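PDB 3F6V: possible transcriptional regulator, ArsR family protein from Rhodococcus sp. RHA1, which probably acts as a DNA-binding transcription regulator of the ArsR family, possibly one concerned with arsenical resistance. Local coordinates for residues P58-L63 with L92-E97; Q65-G70 with Y112-Q117. One frame throughout, in Å; residues are numbered along the deposited sequence. Where two conformers were deposited one is given.

Contact 1 and contact 2 share helix 58-66: its earlier part packs on the end of helix 85-97, and Leu67 and Thr68, near its C-terminal end, meet strand 109-114. Their centres lie about 11 Å apart. Tyr112 of contact 2 joins them directly, its ring reaching the helix of contact 1 with CD2 3.7 Å from Leu92 CD1 and CE1 3.2 Å from Thr96 OG1. Contact 1 packs two helices of the winged-helix domain together, and contact 2 joins the first of them to a strand of the wing. Both also border the second subunit, whereas the bound magnesium ion lies beside contact 2, about 4 Å from the side chain of Arg113.

Contact 1: residues P58-L63 with L92-E97; sequences PTRRRL and LRVLTE
Arg60 lies across Leu95 where helix 58-66 crosses helix 85-97 in the core of the winged helix-turn-helix domain. Helix 85-97 follows helix 74-78 in the helix-turn-helix and, as in other ArsR-family proteins, is probably the recognition helix; the part packed here is its C-terminal end. The axes of the two short segments run 10.7 Å apart at a crossing angle of -76°, and the nearest CA atoms, those of Arg60 and Leu95, are 7.4 Å apart, so side chains fill the gap. Arg60 contributes the largest share, much of it through its aliphatic part. Its CB faces both methyls of Leu95, and its CD rests 3.7 Å from Leu95 CG, the leucine's branched end lying across the methylenes. A bend at chi3 (-83°) then turns the guanidinium group over Val94, whose CG1 sits 3.9 Å above the plane of the group and over its centre. The charged end is held from outside the two segments: NE donates to Val54 O, and NH1 makes a weak hydrogen bond to His91 ND1. Leu63, one turn further along, points at the other helix and adds the leucine-to-leucine packing, with CB 4.3 Å from Leu95 CD1 and CD1 4.3 Å from Leu92 CD2. Leu77 of helix 74-78 touches both Leu63 and Leu92, which brings the three helices into one hydrophobic core. Arg61 turns from this interface to a salt bridge with Asp50 of the second subunit. Within helix 85-97, Leu92 O accepts twice from Thr96, from N at 2.9 Å and from OG1 at 2.8 Å, the two donors approaching opposite faces of the carbonyl plane.

Contact 2: residues Q65-G70 with Y112-Q117; sequences QLLTSG and YRLDPQ
Gln65 O is gripped twice by Thr68, a residue that also packs on Leu114 across the contact. The hydroxyl OG1 donates to it over 2.6 Å, in the carbonyl plane, and Thr68 N does so over 3.0 Å. With chi1 at 60°, OG1 is tucked between the backbone N and the carbonyl carbon, within reach of Gln65 O, while the methyl CG2 is left to meet Leu114 CD1 at 3.7 Å. Leu114 touches both Thr68 and Leu67, for its CG also lies 3.7 Å from Leu67 CB. Further out, the side chain of Leu67 reaches back along the strand and sets CD2 against Tyr112 O, a close apolar-to-carbonyl approach of 3.2 Å. A water bridges the two backbones: it donates to Leu67 O at 2.7 Å and accepts from Leu114 N at 2.8 Å, satisfying polar groups beside the leucine pair. Beyond the strand, Asp115 N-caps helix 116-129 through OD1, which Gln117 N meets from above the carboxylate plane. The contact thus places Leu67 and Thr68, at the C-terminal end of helix 58-66 or just beyond it, against strand 109-114, the middle strand of the antiparallel sheet between 72-73 and 101-106, with Leu77 of helix 74-78 covering Leu67 and Leu137 of the second subunit packing on Leu114.

Contact 1: residues P58-L63 with L92-E97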
# COMPACT_ATOMS: atom_id res chain seq x y z
N PRO A 58 -0.87 7.89 -1.85
CA PRO A 58 -0.24 8.31 -3.11
C PRO A 58 0.77 9.49 -3.03
O PRO A 58 1.78 9.46 -3.75
CB PRO A 58 -1.43 8.73 -3.97
CG PRO A 58 -2.58 7.94 -3.44
CD PRO A 58 -2.33 7.70 -1.99
N THR A 59 0.52 10.44 -2.15
CA THR A 59 1.52 11.52 -1.95
C THR A 59 2.78 10.95 -1.31
O THR A 59 3.90 11.30 -1.73
CB THR A 59 0.93 12.63 -1.10
OG1 THR A 59 -0.16 13.20 -1.82
CG2 THR A 59 2.00 13.71 -0.84
N ARG A 60 2.62 10.08 -0.29
CA ARG A 60 3.78 9.44 0.28
C ARG A 60 4.56 8.60 -0.75
O ARG A 60 5.79 8.58 -0.70
CB ARG A 60 3.40 8.65 1.53
CG ARG A 60 2.91 9.57 2.59
CD ARG A 60 2.79 8.93 3.96
NE ARG A 60 1.56 8.19 4.23
CZ ARG A 60 0.50 8.67 4.88
NH1 ARG A 60 0.42 9.94 5.24
NH2 ARG A 60 -0.52 7.87 5.11
N ARG A 61 3.89 7.89 -1.66
CA ARG A 61 4.62 7.14 -2.70
C ARG A 61 5.50 8.07 -3.50
O ARG A 61 6.67 7.73 -3.78
CB ARG A 61 3.70 6.42 -3.69
CG ARG A 61 2.90 5.32 -2.99
CD ARG A 61 2.31 4.33 -3.96
NE ARG A 61 1.56 4.83 -5.07
CZ ARG A 61 0.22 4.73 -5.22
NH1 ARG A 61 -0.57 4.32 -4.24
NH2 ARG A 61 -0.32 5.07 -6.36
N ARG A 62 4.92 9.21 -3.88
CA ARG A 62 5.69 10.14 -4.72
C ARG A 62 6.84 10.75 -3.91
O ARG A 62 7.93 10.93 -4.44
CB ARG A 62 4.78 11.25 -5.26
CG ARG A 62 5.48 12.21 -6.20
CD ARG A 62 5.99 11.52 -7.46
NE ARG A 62 6.72 12.44 -8.33
CZ ARG A 62 7.83 12.11 -8.98
NH1 ARG A 62 8.36 10.88 -8.86
NH2 ARG A 62 8.43 13.02 -9.74
N LEU A 63 6.61 11.04 -2.63
CA LEU A 63 7.70 11.60 -1.81
C LEU A 63 8.85 10.59 -1.72
O LEU A 63 10.03 10.96 -1.83
CB LEU A 63 7.23 11.94 -0.41
CG LEU A 63 6.39 13.20 -0.28
CD1 LEU A 63 5.65 13.27 1.04
CD2 LEU A 63 7.29 14.45 -0.44
N LEU A 92 5.76 13.66 5.68
CA LEU A 92 7.14 13.26 6.02
C LEU A 92 7.28 12.79 7.46
O LEU A 92 8.07 11.88 7.73
CB LEU A 92 8.15 14.37 5.69
CG LEU A 92 8.30 14.55 4.16
CD1 LEU A 92 8.91 15.95 3.86
CD2 LEU A 92 9.15 13.46 3.50
N ARG A 93 6.52 13.39 8.39
CA ARG A 93 6.50 12.94 9.79
C ARG A 93 5.93 11.52 9.92
O ARG A 93 6.43 10.69 10.69
CB ARG A 93 5.66 13.89 10.64
CG ARG A 93 5.66 13.58 12.13
CD ARG A 93 4.76 14.53 12.93
NE ARG A 93 4.42 13.99 14.25
CZ ARG A 93 5.15 14.21 15.35
NH1 ARG A 93 6.24 14.96 15.28
NH2 ARG A 93 4.77 13.69 16.51
N VAL A 94 4.87 11.25 9.15
CA VAL A 94 4.27 9.89 9.15
C VAL A 94 5.29 8.89 8.60
O VAL A 94 5.49 7.78 9.17
CB VAL A 94 2.95 9.88 8.38
CG1 VAL A 94 2.38 8.47 8.35
CG2 VAL A 94 1.90 10.74 9.11
N LEU A 95 5.95 9.24 7.49
CA LEU A 95 6.94 8.34 6.90
C LEU A 95 8.11 8.13 7.90
O LEU A 95 8.72 7.06 7.97
CB LEU A 95 7.49 8.95 5.62
CG LEU A 95 6.50 8.82 4.46
CD1 LEU A 95 6.98 9.73 3.31
CD2 LEU A 95 6.47 7.40 3.95
N THR A 96 8.44 9.17 8.68
CA THR A 96 9.53 9.08 9.65
C THR A 96 9.15 8.11 10.77
O THR A 96 9.94 7.22 11.14
CB THR A 96 9.84 10.44 10.30
OG1 THR A 96 10.34 11.34 9.30
CG2 THR A 96 10.92 10.28 11.37
N GLU A 97 7.92 8.23 11.24
CA GLU A 97 7.42 7.35 12.30
C GLU A 97 7.42 5.89 11.84
O GLU A 97 7.71 4.98 12.62
CB GLU A 97 6.03 7.80 12.75
CG GLU A 97 5.51 7.16 14.05
CD GLU A 97 6.36 7.51 15.30
OE1 GLU A 97 7.37 8.23 15.19
OE2 GLU A 97 6.02 7.04 16.40

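Contact 2: residues Q65-G70 with Y112-Q117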
# COMPACT_ATOMS: atom_id res chain seq x y z
N GLN A 65 9.61 8.30 -3.98
CA GLN A 65 10.30 8.36 -5.29
C GLN A 65 11.20 9.57 -5.41
O GLN A 65 12.36 9.43 -5.84
CB GLN A 65 9.30 8.40 -6.40
CG GLN A 65 8.55 7.07 -6.55
CD GLN A 65 7.64 7.13 -7.71
OE1 GLN A 65 7.07 8.20 -8.00
NE2 GLN A 65 7.48 5.99 -8.41
N LEU A 66 10.70 10.73 -5.01
CA LEU A 66 11.51 11.94 -5.10
C LEU A 66 12.80 11.82 -4.31
O LEU A 66 13.87 12.28 -4.75
CB LEU A 66 10.70 13.15 -4.69
CG LEU A 66 9.60 13.57 -5.64
CD1 LEU A 66 8.65 14.54 -4.96
CD2 LEU A 66 10.16 14.18 -6.96
N LEU A 67 12.74 11.23 -3.14
CA LEU A 67 13.90 11.10 -2.28
C LEU A 67 14.96 10.14 -2.82
O LEU A 67 16.08 10.08 -2.27
CB LEU A 67 13.45 10.72 -0.86
CG LEU A 67 12.80 11.88 -0.12
CD1 LEU A 67 12.18 11.30 1.18
CD2 LEU A 67 13.83 12.98 0.22
N THR A 68 14.64 9.39 -3.87
CA THR A 68 15.67 8.48 -4.43
C THR A 68 16.83 9.23 -5.08
O THR A 68 17.88 8.64 -5.25
CB THR A 68 15.11 7.46 -5.45
OG1 THR A 68 14.51 8.15 -6.55
CG2 THR A 68 14.07 6.50 -4.77
N SER A 69 16.61 10.50 -5.39
CA SER A 69 17.68 11.32 -5.95
C SER A 69 18.54 12.00 -4.86
O SER A 69 19.44 12.78 -5.17
CB SER A 69 17.07 12.37 -6.87
OG SER A 69 16.73 13.52 -6.13
N GLY A 70 18.28 11.67 -3.59
CA GLY A 70 19.11 12.13 -2.49
C GLY A 70 18.30 12.89 -1.45
O GLY A 70 17.10 13.20 -1.66
N TYR A 112 15.20 15.55 4.64
CA TYR A 112 14.74 14.15 4.77
C TYR A 112 15.47 13.29 3.78
O TYR A 112 15.79 13.72 2.69
CB TYR A 112 13.23 14.08 4.51
CG TYR A 112 12.44 14.50 5.73
CD1 TYR A 112 12.18 13.58 6.76
CD2 TYR A 112 12.02 15.80 5.88
CE1 TYR A 112 11.51 13.97 7.90
CE2 TYR A 112 11.31 16.23 7.04
CZ TYR A 112 11.10 15.30 8.06
OH TYR A 112 10.40 15.66 9.19
N ARG A 113 15.72 12.04 4.17
CA ARG A 113 16.37 11.06 3.31
C ARG A 113 15.72 9.69 3.54
O ARG A 113 15.18 9.42 4.62
CB ARG A 113 17.87 11.00 3.62
CG ARG A 113 18.22 10.44 5.00
CD ARG A 113 19.72 10.71 5.25
NE ARG A 113 20.20 10.06 6.47
CZ ARG A 113 20.08 10.56 7.70
NH1 ARG A 113 19.52 11.77 7.91
NH2 ARG A 113 20.58 9.89 8.74
N LEU A 114 15.81 8.84 2.53
CA LEU A 114 15.27 7.48 2.66
C LEU A 114 16.08 6.66 3.62
O LEU A 114 17.32 6.78 3.67
CB LEU A 114 15.23 6.78 1.28
CG LEU A 114 14.16 7.35 0.36
CD1 LEU A 114 14.35 6.93 -1.06
CD2 LEU A 114 12.78 7.01 0.84
N ASP A 115 15.39 5.79 4.39
CA ASP A 115 16.07 4.86 5.28
C ASP A 115 16.00 3.44 4.69
O ASP A 115 14.89 2.84 4.67
CB ASP A 115 15.39 4.89 6.65
CG ASP A 115 16.13 4.10 7.68
OD1 ASP A 115 17.00 3.26 7.31
OD2 ASP A 115 15.88 4.37 8.89
N PRO A 116 17.13 2.86 4.23
CA PRO A 116 17.11 1.48 3.71
C PRO A 116 16.48 0.46 4.66
O PRO A 116 15.90 -0.51 4.19
CB PRO A 116 18.59 1.16 3.52
CG PRO A 116 19.18 2.51 3.20
CD PRO A 116 18.48 3.49 4.08
N GLN A 117 16.61 0.66 5.98
CA GLN A 117 16.06 -0.33 6.93
C GLN A 117 14.54 -0.42 6.72
O GLN A 117 13.94 -1.49 6.71
CB GLN A 117 16.34 0.12 8.35
CG GLN A 117 17.83 0.20 8.69
CD GLN A 117 18.56 -1.08 8.34
OE1 GLN A 117 19.37 -1.13 7.43
NE2 GLN A 117 18.28 -2.13 9.11
O HOH W 1 17.09 9.95 0.24